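Long-range contacts in kojibiose phosphorylase (PDB 6W0P), which belongs to glycoside hydrolase family 65 and combines an N-terminal beta-sandwich domain, a central helical barrel and a small C-terminal beta domain: residues Ile16-Phe21 against Glu111-Ile116; Asn377-Ala382 against Ala394-Ala399; His712-Lys717 against Ile725-Lys730. All coordinates share one frame; numbering follows the deposited sequence.

Contact 1 of 3, residues Ile16-Phe21 against Glu111-Ile116; sequences IVENNF and EDFKRI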
loop_
_atom_site.group_PDB
_atom_site.type_symbol
_atom_site.label_atom_id
_atom_site.label_comp_id
_atom_site.label_asym_id
_atom_site.label_seq_id
_atom_site.Cartn_x
_atom_site.Cartn_y
_atom_site.Cartn_z
ATOM N N ILE A 16 -40.218 7.465 13.911
ATOM C CA ILE A 16 -39.067 7.281 14.827
ATOM C C ILE A 16 -39.200 8.414 15.837
ATOM O O ILE A 16 -39.375 9.608 15.401
ATOM C CB ILE A 16 -37.729 7.307 14.068
ATOM C CG1 ILE A 16 -37.741 6.453 12.795
ATOM C CG2 ILE A 16 -36.595 6.895 14.982
ATOM C CD1 ILE A 16 -38.129 4.989 13.021
ATOM N N VAL A 17 -39.190 8.081 17.118
ATOM C CA VAL A 17 -39.335 9.077 18.211
ATOM C C VAL A 17 -38.159 8.924 19.172
ATOM O O VAL A 17 -37.903 7.776 19.621
ATOM C CB VAL A 17 -40.691 8.932 18.924
ATOM C CG1 VAL A 17 -40.830 9.937 20.072
ATOM C CG2 VAL A 17 -41.819 9.121 17.934
ATOM N N GLU A 18 -37.485 10.035 19.478
ATOM C CA GLU A 18 -36.521 10.121 20.611
ATOM C C GLU A 18 -37.215 10.859 21.760
ATOM O O GLU A 18 -37.601 11.994 21.556
ATOM C CB GLU A 18 -35.213 10.811 20.207
ATOM C CG GLU A 18 -34.134 10.729 21.282
ATOM C CD GLU A 18 -32.888 11.575 21.044
ATOM O OE1 GLU A 18 -32.875 12.399 20.080
ATOM O OE2 GLU A 18 -31.909 11.372 21.801
ATOM N N ASN A 19 -37.440 10.176 22.875
ATOM C CA ASN A 19 -38.046 10.730 24.116
ATOM C C ASN A 19 -36.891 11.177 25.016
ATOM O O ASN A 19 -36.144 10.300 25.473
ATOM C CB ASN A 19 -38.907 9.693 24.853
ATOM C CG ASN A 19 -40.354 9.630 24.407
ATOM O OD1 ASN A 19 -40.766 10.343 23.491
ATOM N ND2 ASN A 19 -41.138 8.768 25.040
ATOM N N ASN A 20 -36.744 12.485 25.234
ATOM C CA ASN A 20 -35.565 13.081 25.920
ATOM C C ASN A 20 -34.365 13.067 24.963
ATOM O O ASN A 20 -34.298 12.174 24.091
ATOM C CB ASN A 20 -35.208 12.369 27.232
ATOM C CG ASN A 20 -36.369 12.321 28.204
ATOM O OD1 ASN A 20 -37.083 13.312 28.394
ATOM N ND2 ASN A 20 -36.554 11.169 28.833
ATOM N N PHE A 21 -33.468 14.042 25.130
ATOM C CA PHE A 21 -32.195 14.134 24.384
ATOM C C PHE A 21 -31.218 13.160 25.013
ATOM O O PHE A 21 -31.094 13.245 26.227
ATOM C CB PHE A 21 -31.610 15.541 24.433
ATOM C CG PHE A 21 -30.332 15.705 23.646
ATOM C CD1 PHE A 21 -30.201 15.158 22.372
ATOM C CD2 PHE A 21 -29.260 16.420 24.168
ATOM C CE1 PHE A 21 -29.025 15.313 21.653
ATOM C CE2 PHE A 21 -28.086 16.583 23.438
ATOM C CZ PHE A 21 -27.979 16.040 22.180
ATOM N N GLU A 111 -36.129 21.093 29.141
ATOM C CA GLU A 111 -36.922 19.912 29.593
ATOM C C GLU A 111 -37.887 19.522 28.459
ATOM O O GLU A 111 -37.990 20.297 27.494
ATOM C CB GLU A 111 -37.603 20.228 30.933
ATOM C CG GLU A 111 -38.707 21.259 30.793
ATOM C CD GLU A 111 -39.332 21.812 32.067
ATOM O OE1 GLU A 111 -38.773 21.594 33.173
ATOM O OE2 GLU A 111 -40.379 22.464 31.939
ATOM N N ASP A 112 -38.545 18.369 28.570
ATOM C CA ASP A 112 -39.597 17.887 27.631
ATOM C C ASP A 112 -39.101 17.990 26.184
ATOM O O ASP A 112 -39.774 18.641 25.375
ATOM C CB ASP A 112 -40.900 18.665 27.820
ATOM C CG ASP A 112 -41.496 18.497 29.202
ATOM O OD1 ASP A 112 -41.159 17.486 29.857
ATOM O OD2 ASP A 112 -42.272 19.389 29.623
ATOM N N PHE A 113 -37.919 17.434 25.915
ATOM C CA PHE A 113 -37.305 17.281 24.572
ATOM C C PHE A 113 -37.959 16.073 23.903
ATOM O O PHE A 113 -38.087 15.011 24.532
ATOM C CB PHE A 113 -35.795 17.067 24.701
ATOM C CG PHE A 113 -35.029 16.860 23.420
ATOM C CD1 PHE A 113 -34.995 15.625 22.807
ATOM C CD2 PHE A 113 -34.259 17.876 22.889
ATOM C CE1 PHE A 113 -34.278 15.430 21.640
ATOM C CE2 PHE A 113 -33.545 17.685 21.716
ATOM C CZ PHE A 113 -33.552 16.460 21.098
ATOM N N LYS A 114 -38.355 16.228 22.650
ATOM C CA LYS A 114 -38.900 15.111 21.848
ATOM C C LYS A 114 -38.475 15.363 20.402
ATOM O O LYS A 114 -38.637 16.504 19.954
ATOM C CB LYS A 114 -40.413 15.023 22.076
ATOM C CG LYS A 114 -41.133 13.946 21.290
ATOM C CD LYS A 114 -42.552 13.734 21.786
ATOM C CE LYS A 114 -43.239 12.518 21.196
ATOM N NZ LYS A 114 -44.212 11.921 22.150
ATOM N N ARG A 115 -37.884 14.352 19.763
ATOM C CA ARG A 115 -37.459 14.338 18.337
ATOM C C ARG A 115 -38.354 13.348 17.578
ATOM O O ARG A 115 -38.491 12.202 18.057
ATOM C CB ARG A 115 -35.996 13.899 18.250
ATOM C CG ARG A 115 -35.277 14.402 17.015
ATOM C CD ARG A 115 -34.031 13.614 16.668
ATOM N NE ARG A 115 -33.007 13.667 17.697
ATOM C CZ ARG A 115 -31.834 14.290 17.613
ATOM N NH1 ARG A 115 -31.474 14.967 16.540
ATOM N NH2 ARG A 115 -31.001 14.222 18.630
ATOM N N ILE A 116 -38.938 13.756 16.452
ATOM C CA ILE A 116 -39.888 12.915 15.662
ATOM C C ILE A 116 -39.511 12.936 14.183
ATOM O O ILE A 116 -39.383 14.022 13.610
ATOM C CB ILE A 116 -41.338 13.379 15.845
ATOM C CG1 ILE A 116 -41.718 13.420 17.323
ATOM C CG2 ILE A 116 -42.277 12.492 15.042
ATOM C CD1 ILE A 116 -43.041 14.098 17.608
HETATM O O HOH W 1 -29.783 11.928 20.587
HETATM O O HOH W 2 -36.707 15.718 27.955
#
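Glu-18 and Arg-115 form a hydrogen-bonded pair between two antiparallel strands, 15-19 and 109-118, in the large sheet of the N-terminal beta-sandwich domain. Glu-18 N donates to Arg-115 O at 2.8 Å. Arg-115 N returns a bond to Glu-18 O at 3.0 Å. Val-17 with Ile-116 and Asn-19 with Lys-114 are non-hydrogen-bonded pairs, and their side chains lie on the other face of the sheet from Glu-18 and Arg-115.

The two charged side chains run side by side in the same direction. Glu-18 is extended. Arg-115 bends at chi3 (-62°), which sets NE beside the carboxylate. Glu-18 OE1 takes Arg-115 NE at 2.7 Å, nearly in line with its C-O bond. The same OE1 takes Arg-115 NH2 at 3.0 Å on its syn lone pair. The carboxylate and guanidinium planes are only 15° apart.

Beyond the strand end, Phe-21 CB sits over the centre of one Phe-113 ring face, 3.6 Å from the centroid. The Phe-21 ring meets the edge of the guanidinium, with CE1 3.8 Å from Arg-115 NH2. Asn-20 N donates to Phe-113 O at 2.9 Å.

Glu-18 OE2 also bonds His-22, and Arg-115 NH1 bonds Tyr-124. The buried ion pair is thus held at both ends, which probably keeps both groups charged.

Contact 2 of 3, residues Asn377-Ala382 against Ala394-Ala399; sequences NTLEEA and ACFPVA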
loop_
_atom_site.group_PDB
_atom_site.type_symbol
_atom_site.label_atom_id
_atom_site.label_comp_id
_atom_site.label_asym_id
_atom_site.label_seq_id
_atom_site.Cartn_x
_atom_site.Cartn_y
_atom_site.Cartn_z
ATOM N N ASN A 377 -23.606 7.340 -18.196
ATOM C CA ASN A 377 -23.138 8.745 -18.258
ATOM C C ASN A 377 -21.734 8.860 -17.656
ATOM O O ASN A 377 -21.205 9.980 -17.682
ATOM C CB ASN A 377 -24.152 9.703 -17.627
ATOM C CG ASN A 377 -25.414 9.844 -18.448
ATOM O OD1 ASN A 377 -25.352 9.957 -19.673
ATOM N ND2 ASN A 377 -26.564 9.847 -17.794
ATOM N N THR A 378 -21.170 7.771 -17.116
ATOM C CA THR A 378 -19.776 7.713 -16.591
ATOM C C THR A 378 -18.990 6.657 -17.378
ATOM O O THR A 378 -17.942 6.217 -16.873
ATOM C CB THR A 378 -19.728 7.434 -15.078
ATOM O OG1 THR A 378 -20.660 6.397 -14.748
ATOM C CG2 THR A 378 -20.027 8.678 -14.275
ATOM N N LEU A 379 -19.458 6.298 -18.578
ATOM C CA LEU A 379 -18.732 5.395 -19.512
ATOM C C LEU A 379 -17.333 5.944 -19.825
ATOM O O LEU A 379 -16.399 5.145 -19.868
ATOM C CB LEU A 379 -19.528 5.206 -20.810
ATOM C CG LEU A 379 -20.131 3.820 -21.027
ATOM C CD1 LEU A 379 -20.752 3.706 -22.422
ATOM C CD2 LEU A 379 -19.097 2.720 -20.824
ATOM N N GLU A 380 -17.181 7.244 -20.080
ATOM C CA GLU A 380 -15.876 7.800 -20.538
ATOM C C GLU A 380 -14.841 7.619 -19.415
ATOM O O GLU A 380 -13.697 7.169 -19.698
ATOM C CB GLU A 380 -16.037 9.247 -21.009
ATOM C CG GLU A 380 -16.743 9.330 -22.351
ATOM C CD GLU A 380 -15.948 8.776 -23.534
ATOM O OE1 GLU A 380 -14.705 8.953 -23.558
ATOM O OE2 GLU A 380 -16.562 8.142 -24.421
ATOM N N GLU A 381 -15.239 7.899 -18.175
ATOM C CA GLU A 381 -14.387 7.696 -16.967
ATOM C C GLU A 381 -13.979 6.225 -16.841
ATOM O O GLU A 381 -12.815 5.965 -16.477
ATOM C CB GLU A 381 -15.122 8.157 -15.714
ATOM C CG GLU A 381 -15.255 9.666 -15.637
ATOM C CD GLU A 381 -16.333 10.297 -16.499
ATOM O OE1 GLU A 381 -17.200 9.569 -17.057
ATOM O OE2 GLU A 381 -16.294 11.526 -16.610
ATOM N N ALA A 382 -14.896 5.305 -17.151
ATOM C CA ALA A 382 -14.667 3.848 -17.057
ATOM C C ALA A 382 -13.662 3.424 -18.139
ATOM O O ALA A 382 -12.875 2.466 -17.906
ATOM C CB ALA A 382 -15.972 3.096 -17.156
ATOM N N ALA A 394 -14.342 -0.585 -20.976
ATOM C CA ALA A 394 -14.824 0.183 -19.809
ATOM C C ALA A 394 -14.654 -0.670 -18.543
ATOM O O ALA A 394 -15.274 -1.748 -18.468
ATOM C CB ALA A 394 -16.253 0.621 -20.019
ATOM N N CYS A 395 -13.782 -0.222 -17.635
ATOM C CA CYS A 395 -13.547 -0.815 -16.300
ATOM C C CYS A 395 -14.223 0.101 -15.288
ATOM O O CYS A 395 -13.626 1.142 -14.953
ATOM C CB CYS A 395 -12.067 -0.959 -15.990
ATOM S SG CYS A 395 -11.761 -1.626 -14.332
ATOM N N PHE A 396 -15.454 -0.208 -14.895
ATOM C CA PHE A 396 -16.196 0.606 -13.906
ATOM C C PHE A 396 -15.499 0.471 -12.555
ATOM O O PHE A 396 -15.087 -0.621 -12.142
ATOM C CB PHE A 396 -17.673 0.204 -13.864
ATOM C CG PHE A 396 -18.482 0.757 -15.000
ATOM C CD1 PHE A 396 -18.978 2.050 -14.940
ATOM C CD2 PHE A 396 -18.714 0.004 -16.133
ATOM C CE1 PHE A 396 -19.685 2.581 -16.009
ATOM C CE2 PHE A 396 -19.407 0.541 -17.205
ATOM C CZ PHE A 396 -19.898 1.825 -17.139
ATOM N N PRO A 397 -15.369 1.584 -11.809
ATOM C CA PRO A 397 -14.568 1.591 -10.594
ATOM C C PRO A 397 -15.209 0.902 -9.382
ATOM O O PRO A 397 -16.417 0.816 -9.316
ATOM C CB PRO A 397 -14.400 3.098 -10.345
ATOM C CG PRO A 397 -15.702 3.698 -10.877
ATOM C CD PRO A 397 -15.958 2.897 -12.127
ATOM N N VAL A 398 -14.371 0.515 -8.417
ATOM C CA VAL A 398 -14.768 -0.017 -7.081
ATOM C C VAL A 398 -15.575 1.054 -6.345
ATOM O O VAL A 398 -16.691 0.766 -5.865
ATOM C CB VAL A 398 -13.532 -0.449 -6.270
ATOM C CG1 VAL A 398 -13.895 -0.792 -4.841
ATOM C CG2 VAL A 398 -12.821 -1.615 -6.934
ATOM N N ALA A 399 -15.022 2.261 -6.245
ATOM C CA ALA A 399 -15.648 3.378 -5.514
ATOM C C ALA A 399 -15.555 4.650 -6.353
ATOM O O ALA A 399 -14.433 4.985 -6.792
ATOM C CB ALA A 399 -14.975 3.539 -4.177
#
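The Phe-396 ring carries Ala-382 CB on one face, with the methyl almost directly above the ring centre. CB lies 3.9 Å from the ring centroid and 10° off the ring normal, which makes a CH-pi contact. Two more groups come to the ring obliquely. Leu-379 CD2 reaches CZ of Phe-396 at 3.9 Å. Thr-378 O lies 4.1 Å from Phe-396 CE1. Ile-451 of helix 437-458 also touches the Phe-396 side chain.

Leu-379 CD2 has a second partner, Ala-394 CB at 3.6 Å. Ala-394 CB also meets Ala-382 CB at 3.8 Å. With only these methyls as side chains, Ala-382 and Ala-394 bring the two backbones close, their CA atoms 4.6 Å apart.

One backbone bond joins the segments. Cys-395 N donates to Ala-382 O at 2.8 Å. The donor lies well above the carbonyl plane, 52° out of it. Ala-382 N in turn bonds Thr-378 O within the first helical turn. Thr-378 occupies the N-cap position, but its OG1 makes no capping bond. It bonds Phe-374 O and Arg-375 O instead.

All six touching residues are buried. Ala-394 to Phe-396, part of an irregular loop, lie against the first turn of helix 379-388, and helix 437-458 also touches them. The contact joins the start of helix 379-388 to the loop that follows it, within the (alpha/alpha)6 barrel characteristic of the family 65 catalytic domain.

Contact 3 of 3, residues His712-Lys717 against Ile725-Lys730; sequences HLLTVK and ITKKTK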
loop_
_atom_site.group_PDB
_atom_site.type_symbol
_atom_site.label_atom_id
_atom_site.label_comp_id
_atom_site.label_asym_id
_atom_site.label_seq_id
_atom_site.Cartn_x
_atom_site.Cartn_y
_atom_site.Cartn_z
ATOM N N HIS A 712 -48.537 -5.036 -13.099
ATOM C CA HIS A 712 -49.451 -5.557 -12.054
ATOM C C HIS A 712 -48.894 -5.195 -10.686
ATOM O O HIS A 712 -47.852 -5.748 -10.319
ATOM C CB HIS A 712 -49.652 -7.069 -12.138
ATOM C CG HIS A 712 -50.178 -7.563 -13.439
ATOM N ND1 HIS A 712 -51.502 -7.464 -13.769
ATOM C CD2 HIS A 712 -49.563 -8.189 -14.467
ATOM C CE1 HIS A 712 -51.687 -7.997 -14.964
ATOM N NE2 HIS A 712 -50.512 -8.445 -15.414
ATOM N N LEU A 713 -49.596 -4.327 -9.965
ATOM C CA LEU A 713 -49.279 -4.038 -8.556
ATOM C C LEU A 713 -49.790 -5.190 -7.700
ATOM O O LEU A 713 -51.014 -5.268 -7.494
ATOM C CB LEU A 713 -49.906 -2.708 -8.138
ATOM C CG LEU A 713 -49.662 -2.316 -6.676
ATOM C CD1 LEU A 713 -48.186 -2.477 -6.308
ATOM C CD2 LEU A 713 -50.131 -0.884 -6.415
ATOM N N LEU A 714 -48.883 -6.044 -7.237
ATOM C CA LEU A 714 -49.212 -7.294 -6.495
ATOM C C LEU A 714 -49.080 -7.080 -4.988
ATOM O O LEU A 714 -48.028 -6.561 -4.557
ATOM C CB LEU A 714 -48.256 -8.405 -6.920
ATOM C CG LEU A 714 -48.244 -8.721 -8.400
ATOM C CD1 LEU A 714 -47.033 -9.563 -8.733
ATOM C CD2 LEU A 714 -49.532 -9.420 -8.814
ATOM N N THR A 715 -50.081 -7.540 -4.238
ATOM C CA THR A 715 -50.078 -7.662 -2.761
ATOM C C THR A 715 -50.052 -9.144 -2.380
ATOM O O THR A 715 -50.961 -9.888 -2.783
ATOM C CB THR A 715 -51.283 -6.964 -2.124
ATOM O OG1 THR A 715 -51.308 -5.592 -2.522
ATOM C CG2 THR A 715 -51.264 -7.042 -0.617
ATOM N N VAL A 716 -49.036 -9.517 -1.607
ATOM C CA VAL A 716 -48.757 -10.890 -1.150
ATOM C C VAL A 716 -48.766 -10.848 0.364
ATOM O O VAL A 716 -47.858 -10.246 0.920
ATOM C CB VAL A 716 -47.421 -11.422 -1.693
ATOM C CG1 VAL A 716 -47.176 -12.835 -1.202
ATOM C CG2 VAL A 716 -47.335 -11.351 -3.211
ATOM N N LYS A 717 -49.768 -11.490 0.973
ATOM C CA LYS A 717 -49.892 -11.691 2.433
ATOM C C LYS A 717 -49.615 -13.162 2.755
ATOM O O LYS A 717 -50.277 -14.021 2.164
ATOM C CB LYS A 717 -51.289 -11.277 2.915
ATOM C CG LYS A 717 -51.475 -11.350 4.424
ATOM C CD LYS A 717 -52.808 -10.838 4.884
ATOM C CE LYS A 717 -53.027 -11.155 6.349
ATOM N NZ LYS A 717 -54.189 -10.430 6.915
ATOM N N ILE A 725 -52.775 -13.587 -2.462
ATOM C CA ILE A 725 -52.152 -12.751 -3.522
ATOM C C ILE A 725 -53.297 -12.009 -4.201
ATOM O O ILE A 725 -54.281 -12.704 -4.603
ATOM C CB ILE A 725 -51.363 -13.617 -4.522
ATOM C CG1 ILE A 725 -50.262 -14.439 -3.838
ATOM C CG2 ILE A 725 -50.814 -12.772 -5.654
ATOM C CD1 ILE A 725 -49.844 -15.660 -4.619
ATOM N N THR A 726 -53.194 -10.677 -4.299
ATOM C CA THR A 726 -54.247 -9.814 -4.880
ATOM C C THR A 726 -53.631 -8.836 -5.886
ATOM O O THR A 726 -52.447 -8.454 -5.738
ATOM C CB THR A 726 -55.064 -9.099 -3.788
ATOM O OG1 THR A 726 -54.213 -8.631 -2.733
ATOM C CG2 THR A 726 -56.117 -9.987 -3.165
ATOM N N LYS A 727 -54.444 -8.424 -6.856
ATOM C CA LYS A 727 -54.187 -7.275 -7.756
ATOM C C LYS A 727 -55.525 -6.699 -8.242
ATOM O O LYS A 727 -56.551 -7.382 -8.127
ATOM C CB LYS A 727 -53.264 -7.699 -8.909
ATOM C CG LYS A 727 -53.898 -8.457 -10.061
ATOM C CD LYS A 727 -52.914 -8.975 -11.076
ATOM C CE LYS A 727 -53.595 -9.854 -12.108
ATOM N NZ LYS A 727 -54.654 -9.142 -12.860
ATOM N N LYS A 728 -55.481 -5.495 -8.823
ATOM C CA LYS A 728 -56.672 -4.743 -9.311
ATOM C C LYS A 728 -56.730 -4.761 -10.844
ATOM O O LYS A 728 -57.752 -4.345 -11.391
ATOM C CB LYS A 728 -56.609 -3.296 -8.803
ATOM C CG LYS A 728 -56.475 -3.150 -7.294
ATOM C CD LYS A 728 -57.677 -3.651 -6.536
ATOM C CE LYS A 728 -58.404 -2.538 -5.816
ATOM N NZ LYS A 728 -57.625 -2.097 -4.638
ATOM N N THR A 729 -55.650 -5.139 -11.519
ATOM C CA THR A 729 -55.621 -5.214 -12.992
ATOM C C THR A 729 -56.617 -6.293 -13.417
ATOM O O THR A 729 -56.905 -7.200 -12.615
ATOM C CB THR A 729 -54.207 -5.466 -13.530
ATOM O OG1 THR A 729 -53.636 -6.534 -12.780
ATOM C CG2 THR A 729 -53.335 -4.228 -13.476
ATOM N N LYS A 730 -57.108 -6.202 -14.648
ATOM C CA LYS A 730 -58.223 -7.040 -15.152
ATOM C C LYS A 730 -57.681 -8.258 -15.884
ATOM O O LYS A 730 -58.456 -9.198 -16.054
ATOM C CB LYS A 730 -59.120 -6.236 -16.096
ATOM C CG LYS A 730 -59.702 -4.963 -15.492
ATOM C CD LYS A 730 -60.545 -5.248 -14.274
ATOM C CE LYS A 730 -61.127 -3.997 -13.652
ATOM N NZ LYS A 730 -62.022 -4.360 -12.529
HETATM O O HOH W 3 -52.960 -4.184 -9.029
HETATM O O HOH W 4 -53.313 -10.140 -0.783
#
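Thr-715 O is gripped by Thr-726 N at 2.8 Å and by a water at 3.1 Å. The water also bonds Thr-726 OG1. These residues pair in a beta hairpin, strands 712-718 and 722-726, in the C-terminal beta domain. Thr-715 N completes the pair by donating to Thr-726 O at 2.9 Å. Thr-715 OG1 turns to another strand and bonds Lys-706 NZ.

Val-716 and Ile-725 form the next, non-hydrogen-bonded pair on the other face. Val-716 CG2 and Ile-725 CG1 are 4.3 Å apart. Both side chains pack on Leu-692, so this face joins the hairpin to the neighbouring sheet.

Beyond the Thr-715 and Thr-726 pair, side chains carry much of the contact. Lys-727 CD lies 3.4 Å from His-712 ND1, approaching the ring obliquely. The lysine side chain bends at chi4 (60°), placing NZ 2.8 Å from Thr-729 OG1, to which it donates. Lys-727 NZ also bonds Asn-731 O and Ile-745 O, which probably holds the buried ammonium in place. Thr-729 OG1 lies in the His-712 ring plane at its edge. Its bond to ND1 is modelled unusually short, so its exact length is doubtful.

Where the backbones part, a second water fills in: it donates to Leu-713 O at 2.7 Å and accepts from Lys-728 N at 2.8 Å.

From the N terminus, contact 1 comes first. It brings Ile-16-Phe-21 back to Glu-111-Ile-116 across 89 intervening residues and sets the strand 15-19 near one edge of the large N-terminal sheet. Contact 2 closes a short excursion of 11 residues in the central catalytic domain, the rest of helix 379-388 and the chain just after it. Contact 3 closes a hairpin with seven residues between its segments, in the C-terminal beta domain. The three follow in series, so none nests in or crosses another. Their centres lie about 39 to 44 Å apart and none touches another. Contacts 1 and 2 lie on opposite sides of the chain's centre.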